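Local coordinates for pullulanase C protein (Klebsiella pneumoniae subsp. pneumoniae NTUH-K2044, PDB 5HJ1) that probably helps, through its PDZ domain, the type II secretion system to assemble or to select its substrates, and here binds a fatty acid, at residues 75-87 against 91-100. Sequence-based numbering, arbitrary orientation. Where two conformers were deposited one is given.
Sequences QNLADMTEITLTV and GQRHDIAFAL. With VCA (vaccenic acid), chain B.
Strands 82-87 and 92-99 pair antiparallel, axes 4.6 Å apart at closest, with Ile-83/Phe-98, Leu-85/Ile-96 and Val-87/His-94 as doubly hydrogen-bonded pairs; Leu-100 N to Thr-81 O (3.0 Å) extends the ladder. Ile-83, Leu-85 and Phe-98 share the face that meets vaccenic acid. The ligand's C11 lies over one face of the Phe-98 ring, 3.6 Å from CG and offset toward the rim, whereas the ring edge abuts Leu-85, whose CB is 3.8 Å from Phe-98 CE2. With CG1 of Ile-83 wedged between backbone N and carbonyl carbon (chi1 60°), CD1 reaches vaccenic acid C13 at 3.8 Å, while Ile-83 CG2 packs 3.8 Å from Leu-100 CD1, the two side chains crossing at about a right angle. Leu-100 thus divides its branches, its CD2 lying 3.9 Å from ligand C10. On the other face Thr-86 OG1 donates to the syn side of Asp-95 OD1 (2.6 Å), 32° out of the carboxylate plane. This hairpin therefore forms one wall of the lipid pocket; strand 54-59 pairs with the other edge of strand 82-89, and Leu-77 of helix 67-77 touches both Leu-59 and Leu-100.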
loop_
_atom_site.group_PDB
_atom_site.type_symbol
_atom_site.label_atom_id
_atom_site.label_comp_id
_atom_site.label_asym_id
_atom_site.label_seq_id
_atom_site.Cartn_x
_atom_site.Cartn_y
_atom_site.Cartn_z
ATOM N N GLN A 75 7.182 10.283 -0.165
ATOM C CA GLN A 75 7.329 11.693 -0.598
ATOM C C GLN A 75 7.197 11.743 -2.123
ATOM O O GLN A 75 6.605 12.674 -2.689
ATOM C CB GLN A 75 8.638 12.323 -0.108
ATOM C CG GLN A 75 9.916 11.605 -0.518
ATOM C CD GLN A 75 11.170 12.221 0.092
ATOM O OE1 GLN A 75 11.118 13.295 0.706
ATOM N NE2 GLN A 75 12.313 11.536 -0.072
ATOM N N ASN A 76 7.692 10.694 -2.771
ATOM C CA ASN A 76 7.604 10.584 -4.237
ATOM C C ASN A 76 6.190 10.407 -4.813
ATOM O O ASN A 76 5.977 10.789 -5.970
ATOM C CB ASN A 76 8.467 9.444 -4.766
ATOM C CG ASN A 76 9.937 9.668 -4.595
ATOM O OD1 ASN A 76 10.395 10.759 -4.205
ATOM N ND2 ASN A 76 10.717 8.622 -4.896
ATOM N N LEU A 77 5.252 9.809 -4.070
ATOM C CA LEU A 77 3.860 9.594 -4.543
ATOM C C LEU A 77 3.079 10.906 -4.842
ATOM O O LEU A 77 2.202 10.938 -5.724
ATOM C CB LEU A 77 3.109 8.688 -3.525
ATOM C CG LEU A 77 1.708 8.112 -3.816
ATOM C CD1 LEU A 77 1.443 6.889 -2.941
ATOM C CD2 LEU A 77 0.575 9.123 -3.668
ATOM N N ALA A 78 3.437 11.983 -4.143
ATOM C CA ALA A 78 2.803 13.305 -4.308
ATOM C C ALA A 78 2.482 13.749 -5.761
ATOM O O ALA A 78 1.319 14.041 -6.087
ATOM C CB ALA A 78 3.652 14.365 -3.603
ATOM N N ASP A 79 3.482 13.811 -6.637
ATOM C CA ASP A 79 3.200 14.236 -8.016
ATOM C C ASP A 79 3.201 13.078 -9.020
ATOM O O ASP A 79 3.533 13.292 -10.181
ATOM C CB ASP A 79 4.154 15.355 -8.485
ATOM C CG ASP A 79 4.027 16.640 -7.664
ATOM O OD1 ASP A 79 4.268 16.607 -6.441
ATOM O OD2 ASP A 79 3.742 17.700 -8.263
HETATM N N MSE A 80 2.825 11.860 -8.607
HETATM C CA MSE A 80 2.802 10.750 -9.570
HETATM C C MSE A 80 1.444 10.591 -10.168
HETATM O O MSE A 80 0.427 10.849 -9.506
HETATM C CB MSE A 80 3.273 9.443 -8.941
HETATM C CG MSE A 80 4.785 9.487 -8.878
HETATM SE SE MSE A 80 5.607 7.971 -7.965
HETATM C CE MSE A 80 5.867 6.778 -9.521
ATOM N N THR A 81 1.402 10.104 -11.406
ATOM C CA THR A 81 0.146 9.887 -12.106
ATOM C C THR A 81 -0.317 8.400 -12.062
ATOM O O THR A 81 -1.470 8.100 -12.265
ATOM C CB THR A 81 0.228 10.368 -13.577
ATOM O OG1 THR A 81 -1.084 10.391 -14.151
ATOM C CG2 THR A 81 1.117 9.487 -14.435
ATOM N N GLU A 82 0.596 7.479 -11.830
ATOM C CA GLU A 82 0.234 6.056 -11.785
ATOM C C GLU A 82 1.263 5.490 -10.880
ATOM O O GLU A 82 2.435 5.860 -10.959
ATOM C CB GLU A 82 0.306 5.372 -13.179
ATOM C CG GLU A 82 -0.068 3.884 -13.198
ATOM C CD GLU A 82 -0.359 3.322 -14.582
ATOM O OE1 GLU A 82 0.297 2.327 -15.008
ATOM O OE2 GLU A 82 -1.217 3.864 -15.324
ATOM N N ILE A 83 0.812 4.613 -9.976
ATOM C CA ILE A 83 1.696 4.017 -9.014
ATOM C C ILE A 83 1.468 2.544 -8.926
ATOM O O ILE A 83 0.361 2.046 -9.292
ATOM C CB ILE A 83 1.535 4.622 -7.611
ATOM C CG1 ILE A 83 0.088 4.422 -7.087
ATOM C CG2 ILE A 83 1.903 6.092 -7.651
ATOM C CD1 ILE A 83 -0.048 4.838 -5.662
ATOM N N THR A 84 2.485 1.801 -8.563
ATOM C CA THR A 84 2.321 0.365 -8.467
ATOM C C THR A 84 2.541 -0.109 -7.053
ATOM O O THR A 84 3.516 0.305 -6.397
ATOM C CB THR A 84 3.338 -0.316 -9.337
ATOM O OG1 THR A 84 3.170 0.142 -10.701
ATOM C CG2 THR A 84 3.260 -1.813 -9.306
ATOM N N LEU A 85 1.717 -1.028 -6.632
ATOM C CA LEU A 85 1.850 -1.647 -5.336
ATOM C C LEU A 85 2.207 -3.117 -5.543
ATOM O O LEU A 85 1.616 -3.807 -6.440
ATOM C CB LEU A 85 0.499 -1.612 -4.625
ATOM C CG LEU A 85 0.376 -1.592 -3.165
ATOM C CD1 LEU A 85 1.258 -0.528 -2.492
ATOM C CD2 LEU A 85 -1.139 -1.300 -2.891
ATOM N N THR A 86 3.212 -3.625 -4.847
ATOM C CA THR A 86 3.521 -5.027 -4.786
ATOM C C THR A 86 2.906 -5.591 -3.496
ATOM O O THR A 86 3.203 -5.063 -2.428
ATOM C CB THR A 86 5.011 -5.298 -4.796
ATOM O OG1 THR A 86 5.596 -4.696 -5.951
ATOM C CG2 THR A 86 5.295 -6.768 -4.824
ATOM N N VAL A 87 2.084 -6.618 -3.649
ATOM C CA VAL A 87 1.495 -7.296 -2.504
ATOM C C VAL A 87 1.913 -8.761 -2.459
ATOM O O VAL A 87 2.232 -9.336 -3.510
ATOM C CB VAL A 87 -0.067 -7.199 -2.517
ATOM C CG1 VAL A 87 -0.524 -5.748 -2.443
ATOM C CG2 VAL A 87 -0.656 -7.890 -3.696
ATOM N N GLY A 91 1.508 -16.387 -0.109
ATOM C CA GLY A 91 2.901 -16.694 -0.499
ATOM C C GLY A 91 3.474 -16.072 -1.763
ATOM O O GLY A 91 4.705 -15.964 -1.892
ATOM N N GLN A 92 2.602 -15.637 -2.690
ATOM C CA GLN A 92 3.044 -15.069 -3.984
ATOM C C GLN A 92 2.981 -13.547 -4.070
ATOM O O GLN A 92 2.144 -12.942 -3.387
ATOM C CB GLN A 92 2.223 -15.663 -5.156
ATOM C CG GLN A 92 2.881 -16.752 -6.014
ATOM C CD GLN A 92 3.766 -16.150 -7.109
ATOM O OE1 GLN A 92 3.594 -16.441 -8.305
ATOM N NE2 GLN A 92 4.652 -15.232 -6.716
ATOM N N ARG A 93 3.899 -12.967 -4.822
ATOM C CA ARG A 93 3.869 -11.544 -5.071
ATOM C C ARG A 93 3.017 -11.267 -6.303
ATOM O O ARG A 93 2.911 -12.057 -7.269
ATOM C CB ARG A 93 5.257 -10.960 -5.286
ATOM C CG ARG A 93 6.089 -10.749 -4.014
ATOM C CD ARG A 93 7.517 -10.439 -4.406
ATOM N NE ARG A 93 8.428 -9.920 -3.370
ATOM C CZ ARG A 93 8.727 -10.512 -2.217
ATOM N NH1 ARG A 93 8.065 -11.586 -1.796
ATOM N NH2 ARG A 93 9.615 -9.942 -1.413
ATOM N N HIS A 94 2.390 -10.108 -6.251
ATOM C CA HIS A 94 1.550 -9.605 -7.329
ATOM C C HIS A 94 1.722 -8.106 -7.415
ATOM O O HIS A 94 1.667 -7.414 -6.381
ATOM C CB HIS A 94 0.068 -9.874 -7.103
ATOM C CG HIS A 94 -0.349 -11.312 -6.994
ATOM N ND1 HIS A 94 -1.163 -11.913 -7.945
ATOM C CD2 HIS A 94 -0.230 -12.205 -5.992
ATOM C CE1 HIS A 94 -1.470 -13.133 -7.554
ATOM N NE2 HIS A 94 -0.890 -13.353 -6.388
ATOM N N ASP A 95 1.820 -7.527 -8.581
ATOM C CA ASP A 95 1.903 -6.088 -8.817
ATOM C C ASP A 95 0.577 -5.587 -9.330
ATOM O O ASP A 95 0.019 -6.166 -10.308
ATOM C CB ASP A 95 2.986 -5.676 -9.837
ATOM C CG ASP A 95 4.388 -5.599 -9.276
ATOM O OD1 ASP A 95 4.675 -5.783 -8.090
ATOM O OD2 ASP A 95 5.305 -5.376 -10.121
ATOM N N ILE A 96 0.091 -4.503 -8.763
ATOM C CA ILE A 96 -1.131 -3.900 -9.117
ATOM C C ILE A 96 -0.823 -2.440 -9.333
ATOM O O ILE A 96 -0.109 -1.844 -8.521
ATOM C CB ILE A 96 -2.163 -4.008 -7.993
ATOM C CG1 ILE A 96 -2.299 -5.416 -7.497
ATOM C CG2 ILE A 96 -3.512 -3.477 -8.440
ATOM C CD1 ILE A 96 -2.660 -6.414 -8.544
ATOM N N ALA A 97 -1.258 -1.890 -10.467
ATOM C CA ALA A 97 -1.111 -0.461 -10.738
ATOM C C ALA A 97 -2.414 0.301 -10.570
ATOM O O ALA A 97 -3.487 -0.203 -10.800
ATOM C CB ALA A 97 -0.513 -0.241 -12.123
ATOM N N PHE A 98 -2.254 1.552 -10.159
ATOM C CA PHE A 98 -3.349 2.434 -9.885
ATOM C C PHE A 98 -3.184 3.783 -10.568
ATOM O O PHE A 98 -2.198 4.430 -10.342
ATOM C CB PHE A 98 -3.464 2.695 -8.341
ATOM C CG PHE A 98 -3.668 1.437 -7.540
ATOM C CD1 PHE A 98 -4.936 0.922 -7.311
ATOM C CD2 PHE A 98 -2.579 0.685 -7.069
ATOM C CE1 PHE A 98 -5.071 -0.248 -6.590
ATOM C CE2 PHE A 98 -2.704 -0.499 -6.412
ATOM C CZ PHE A 98 -3.958 -0.966 -6.156
ATOM N N ALA A 99 -4.158 4.157 -11.376
ATOM C CA ALA A 99 -4.217 5.479 -12.008
ATOM C C ALA A 99 -4.699 6.495 -10.938
ATOM O O ALA A 99 -5.707 6.247 -10.278
ATOM C CB ALA A 99 -5.139 5.437 -13.222
ATOM N N LEU A 100 -3.952 7.582 -10.707
ATOM C CA LEU A 100 -4.295 8.578 -9.671
ATOM C C LEU A 100 -4.877 9.887 -10.198
ATOM O O LEU A 100 -5.102 9.992 -11.375
ATOM C CB LEU A 100 -3.052 8.927 -8.875
ATOM C CG LEU A 100 -2.336 7.762 -8.199
ATOM C CD1 LEU A 100 -1.152 8.287 -7.401
ATOM C CD2 LEU A 100 -3.293 7.005 -7.300
HETATM O O2 VCA B . -11.808 6.710 -8.022
HETATM C C1 VCA B . -11.344 7.167 -9.088
HETATM O O1 VCA B . -12.074 7.491 -10.054
HETATM C C2 VCA B . -9.840 7.315 -9.208
HETATM C C3 VCA B . -9.421 8.762 -8.956
HETATM C C4 VCA B . -8.528 8.883 -7.723
HETATM C C5 VCA B . -7.807 7.575 -7.418
HETATM C C6 VCA B . -8.750 6.578 -6.765
HETATM C C7 VCA B . -8.021 5.351 -6.238
HETATM C C8 VCA B . -6.670 5.671 -5.602
HETATM C C9 VCA B . -6.042 4.373 -5.107
HETATM C C10 VCA B . -4.619 4.479 -4.572
HETATM C C11 VCA B . -4.155 3.085 -4.349
HETATM C C12 VCA B . -3.121 2.719 -3.620
HETATM C C13 VCA B . -2.249 3.617 -2.774
HETATM C C14 VCA B . -1.577 2.605 -1.866
HETATM C C15 VCA B . -0.521 3.082 -0.891
HETATM C C16 VCA B . -0.432 1.941 0.108
HETATM C C17 VCA B . 0.868 1.870 0.861
HETATM C C18 VCA B . 0.737 0.719 1.837
#